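Local coordinates for protein NAD-dependent epimerase/dehydratase (Methylobacillus flagellatus KT, PDB 3GPI) that is of unknown function but belongs to the NAD-dependent epimerase/dehydratase family and probably binds a dinucleotide through its Rossmann-type domain, at residues Leu144-Ser155 against Pro206-Asp214. Residues are numbered along the deposited sequence; the frame is centred on the assembly and turned at random.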
loop_
_atom_site.group_PDB
_atom_site.type_symbol
_atom_site.label_atom_id
_atom_site.label_comp_id
_atom_site.label_asym_id
_atom_site.label_seq_id
_atom_site.Cartn_x
_atom_site.Cartn_y
_atom_site.Cartn_z
ATOM N N LEU A 144 14.292 1.514 9.928
ATOM C CA LEU A 144 14.939 0.957 8.749
ATOM C C LEU A 144 16.207 1.663 8.257
ATOM O O LEU A 144 16.844 1.171 7.321
ATOM C CB LEU A 144 13.924 0.868 7.616
ATOM C CG LEU A 144 12.745 -0.032 7.957
ATOM C CD1 LEU A 144 11.680 0.040 6.865
ATOM C CD2 LEU A 144 13.204 -1.454 8.175
ATOM N N ALA A 145 16.599 2.794 8.869
ATOM C CA ALA A 145 17.798 3.524 8.410
ATOM C C ALA A 145 19.072 2.656 8.381
ATOM O O ALA A 145 19.934 2.862 7.516
ATOM C CB ALA A 145 18.037 4.792 9.259
ATOM N N ALA A 146 19.151 1.700 9.304
ATOM C CA ALA A 146 20.311 0.794 9.435
ATOM C C ALA A 146 20.231 -0.457 8.584
ATOM O O ALA A 146 21.177 -1.248 8.544
ATOM C CB ALA A 146 20.505 0.393 10.873
ATOM N N TYR A 147 19.086 -0.663 7.933
ATOM C CA TYR A 147 18.851 -1.858 7.137
ATOM C C TYR A 147 18.883 -1.578 5.647
ATOM O O TYR A 147 18.495 -0.514 5.204
ATOM C CB TYR A 147 17.468 -2.408 7.455
ATOM C CG TYR A 147 17.391 -3.016 8.823
ATOM C CD1 TYR A 147 17.305 -2.197 9.953
ATOM C CD2 TYR A 147 17.412 -4.402 8.986
ATOM C CE1 TYR A 147 17.262 -2.741 11.219
ATOM C CE2 TYR A 147 17.359 -4.971 10.259
ATOM C CZ TYR A 147 17.278 -4.124 11.363
ATOM O OH TYR A 147 17.221 -4.685 12.620
ATOM N N SER A 148 19.341 -2.529 4.848
ATOM C CA SER A 148 19.108 -2.465 3.401
ATOM C C SER A 148 17.591 -2.575 3.219
ATOM O O SER A 148 17.007 -3.586 3.573
ATOM C CB SER A 148 19.792 -3.643 2.727
ATOM O OG SER A 148 19.632 -3.580 1.325
ATOM N N SER A 149 16.966 -1.532 2.667
ATOM C CA SER A 149 15.504 -1.426 2.737
ATOM C C SER A 149 14.964 -0.432 1.749
ATOM O O SER A 149 15.654 0.438 1.283
ATOM C CB SER A 149 15.086 -1.021 4.150
ATOM O OG SER A 149 15.581 0.250 4.494
ATOM N N THR A 150 13.671 -0.574 1.484
ATOM C CA THR A 150 12.911 0.307 0.629
ATOM C C THR A 150 11.593 0.539 1.326
ATOM O O THR A 150 10.847 -0.398 1.600
ATOM C CB THR A 150 12.646 -0.332 -0.712
ATOM O OG1 THR A 150 13.899 -0.552 -1.368
ATOM C CG2 THR A 150 11.761 0.602 -1.583
ATOM N N ILE A 151 11.325 1.807 1.606
ATOM C CA ILE A 151 10.045 2.233 2.157
ATOM C C ILE A 151 9.145 2.582 0.969
ATOM O O ILE A 151 9.527 3.279 0.032
ATOM C CB ILE A 151 10.268 3.479 3.006
ATOM C CG1 ILE A 151 11.055 3.118 4.268
ATOM C CG2 ILE A 151 8.935 4.143 3.369
ATOM C CD1 ILE A 151 11.661 4.346 4.897
ATOM N N LEU A 152 7.931 2.031 1.036
ATOM C CA LEU A 152 6.939 2.232 -0.021
ATOM C C LEU A 152 5.771 3.004 0.586
ATOM O O LEU A 152 4.949 2.412 1.316
ATOM C CB LEU A 152 6.462 0.862 -0.516
ATOM C CG LEU A 152 7.619 0.025 -1.077
ATOM C CD1 LEU A 152 7.145 -1.407 -1.266
ATOM C CD2 LEU A 152 8.180 0.607 -2.351
ATOM N N ARG A 153 5.696 4.316 0.309
ATOM C CA ARG A 153 4.565 5.090 0.856
ATOM C C ARG A 153 3.387 4.986 -0.102
ATOM O O ARG A 153 3.408 5.593 -1.172
ATOM C CB ARG A 153 4.979 6.553 1.020
ATOM C CG ARG A 153 5.933 6.729 2.196
ATOM C CD ARG A 153 6.383 8.183 2.358
ATOM N NE ARG A 153 7.375 8.281 3.427
ATOM C CZ ARG A 153 8.267 9.275 3.523
ATOM N NH1 ARG A 153 8.293 10.252 2.640
ATOM N NH2 ARG A 153 9.143 9.235 4.510
ATOM N N PHE A 154 2.439 4.101 0.246
ATOM C CA PHE A 154 1.283 3.860 -0.616
ATOM C C PHE A 154 0.253 4.978 -0.412
ATOM O O PHE A 154 0.015 5.401 0.735
ATOM C CB PHE A 154 0.603 2.555 -0.202
ATOM C CG PHE A 154 1.144 1.306 -0.852
ATOM C CD1 PHE A 154 0.253 0.393 -1.397
ATOM C CD2 PHE A 154 2.493 1.035 -0.902
ATOM C CE1 PHE A 154 0.724 -0.790 -2.002
ATOM C CE2 PHE A 154 2.969 -0.120 -1.541
ATOM C CZ PHE A 154 2.103 -1.045 -2.070
ATOM N N SER A 155 -0.335 5.462 -1.510
ATOM C CA SER A 155 -1.536 6.292 -1.390
ATOM C C SER A 155 -2.731 5.402 -1.056
ATOM O O SER A 155 -2.559 4.278 -0.596
ATOM C CB SER A 155 -1.697 7.117 -2.647
ATOM O OG SER A 155 -1.805 6.335 -3.811
ATOM N N PRO A 206 17.201 -1.291 -5.670
ATOM C CA PRO A 206 16.145 -0.316 -5.425
ATOM C C PRO A 206 16.588 0.880 -4.592
ATOM O O PRO A 206 17.515 0.829 -3.780
ATOM C CB PRO A 206 15.060 -1.119 -4.676
ATOM C CG PRO A 206 15.748 -2.347 -4.180
ATOM C CD PRO A 206 16.851 -2.629 -5.147
ATOM N N GLU A 207 15.879 1.958 -4.844
ATOM C CA GLU A 207 15.918 3.170 -4.049
ATOM C C GLU A 207 15.473 2.915 -2.617
ATOM O O GLU A 207 14.764 1.924 -2.317
ATOM C CB GLU A 207 14.927 4.139 -4.679
ATOM C CG GLU A 207 15.196 4.473 -6.124
ATOM C CD GLU A 207 15.963 5.761 -6.280
ATOM O OE1 GLU A 207 15.833 6.663 -5.416
ATOM O OE2 GLU A 207 16.696 5.865 -7.285
ATOM N N ARG A 208 15.802 3.847 -1.721
ATOM C CA ARG A 208 15.372 3.678 -0.346
ATOM C C ARG A 208 13.914 4.079 -0.074
ATOM O O ARG A 208 13.389 3.715 0.955
ATOM C CB ARG A 208 16.346 4.323 0.653
ATOM C CG ARG A 208 17.609 3.458 0.817
ATOM C CD ARG A 208 18.539 3.949 1.890
ATOM N NE ARG A 208 18.042 3.747 3.247
ATOM C CZ ARG A 208 18.188 2.623 3.947
ATOM N NH1 ARG A 208 18.808 1.588 3.408
ATOM N NH2 ARG A 208 17.671 2.528 5.176
ATOM N N LEU A 209 13.300 4.807 -0.996
ATOM C CA LEU A 209 11.948 5.344 -0.797
ATOM C C LEU A 209 11.263 5.571 -2.116
ATOM O O LEU A 209 11.810 6.190 -3.005
ATOM C CB LEU A 209 12.077 6.681 -0.035
ATOM C CG LEU A 209 10.798 7.487 0.208
ATOM C CD1 LEU A 209 9.796 6.760 1.083
ATOM C CD2 LEU A 209 11.140 8.864 0.869
ATOM N N TYR A 210 10.010 5.092 -2.206
ATOM C CA TYR A 210 9.124 5.432 -3.338
ATOM C C TYR A 210 7.783 5.801 -2.803
ATOM O O TYR A 210 7.287 5.179 -1.849
ATOM C CB TYR A 210 8.835 4.222 -4.242
ATOM C CG TYR A 210 10.020 3.623 -4.978
ATOM C CD1 TYR A 210 10.375 4.065 -6.253
ATOM C CD2 TYR A 210 10.781 2.630 -4.386
ATOM C CE1 TYR A 210 11.470 3.494 -6.924
ATOM C CE2 TYR A 210 11.878 2.051 -5.054
ATOM C CZ TYR A 210 12.199 2.496 -6.310
ATOM O OH TYR A 210 13.304 1.894 -6.890
ATOM N N ILE A 211 7.178 6.769 -3.467
ATOM C CA ILE A 211 5.744 6.999 -3.359
ATOM C C ILE A 211 5.082 6.035 -4.357
ATOM O O ILE A 211 5.442 5.981 -5.543
ATOM C CB ILE A 211 5.393 8.452 -3.707
ATOM C CG1 ILE A 211 5.943 9.356 -2.598
ATOM C CG2 ILE A 211 3.834 8.619 -3.735
ATOM C CD1 ILE A 211 5.749 10.865 -2.834
ATOM N N VAL A 212 4.131 5.237 -3.876
ATOM C CA VAL A 212 3.429 4.263 -4.719
ATOM C C VAL A 212 2.031 4.794 -4.935
ATOM O O VAL A 212 1.181 4.708 -4.040
ATOM C CB VAL A 212 3.438 2.878 -4.041
ATOM C CG1 VAL A 212 2.868 1.838 -4.996
ATOM C CG2 VAL A 212 4.865 2.445 -3.746
ATOM N N THR A 213 1.831 5.361 -6.115
ATOM C CA THR A 213 0.571 6.044 -6.463
ATOM C C THR A 213 0.430 6.045 -7.978
ATOM O O THR A 213 1.419 5.842 -8.685
ATOM C CB THR A 213 0.521 7.455 -5.826
ATOM O OG1 THR A 213 -0.817 7.962 -5.835
ATOM C CG2 THR A 213 1.461 8.427 -6.541
ATOM N N ASP A 214 -0.791 6.226 -8.472
ATOM C CA ASP A 214 -0.980 6.190 -9.921
ATOM C C ASP A 214 -0.737 7.551 -10.563
ATOM O O ASP A 214 -0.263 8.452 -9.891
ATOM C CB ASP A 214 -2.329 5.577 -10.315
ATOM C CG ASP A 214 -3.517 6.539 -10.145
ATOM O OD1 ASP A 214 -3.343 7.762 -9.963
ATOM O OD2 ASP A 214 -4.641 6.041 -10.293
HETATM O O HOH W 1 14.447 2.585 3.498
HETATM O O HOH W 2 17.413 0.081 -0.959
HETATM O O HOH W 3 19.011 0.116 1.129
#
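I151, R153 and S155 pair with the strand 209-212 through five backbone hydrogen bonds, as neighbouring parallel strands do. I151 N gives to R208 O, and I151 O takes from Y210 N. R153 repeats the pattern with Y210 O and V212 N, the latter at 2.8 Å to R153 O. S155 N closes the row on V212 O.

Side-chain polar contacts flank this row. R208 bends at chi3 (71°), which brings its guanidinium back to the turn before strand 149-154. There NH1 of R208 donates to Y147 O at 2.8 Å, nearly in the guanidinium plane. R208 NH2 adds weak bonds to L144 O and Y147 O. A water joins S149 OG to R208 O, and a second joins S149 O to P206 O. T150 OG1 is 2.8 Å from E207 O and donates to it; H103 also bonds this hydroxyl. At the far end S155 OG lies 2.8 Å from T213 OG1.

Side chains also pack on both faces of the pair. L209 CD1 meets I151 CG2 at 3.6 Å and also lies over one face of the R153 guanidinium. R153 runs extended from CG to NE, past L209, to a salt bridge with E141 and a hydrogen bond with Y113. Cutting R153 back to an alanine would remove the guanidinium, which would probably leave E141 without its mate and L209 without the flat group it packs on. On the other face, V212 CG1 sits over the F154 ring in a CH-pi contact, 4.1 Å from its centroid. T150 CG2 touches the Y210 ring at its edge, 3.6 Å from CD2.

The pair belongs to the Rossmann-type sheet. Strand 103-109 borders 149-154 on its other side. F193 of helix 187-201 packs on L152 and meets Y210 edge-to-face, while I185 of strand 181-186 touches F154 and V212.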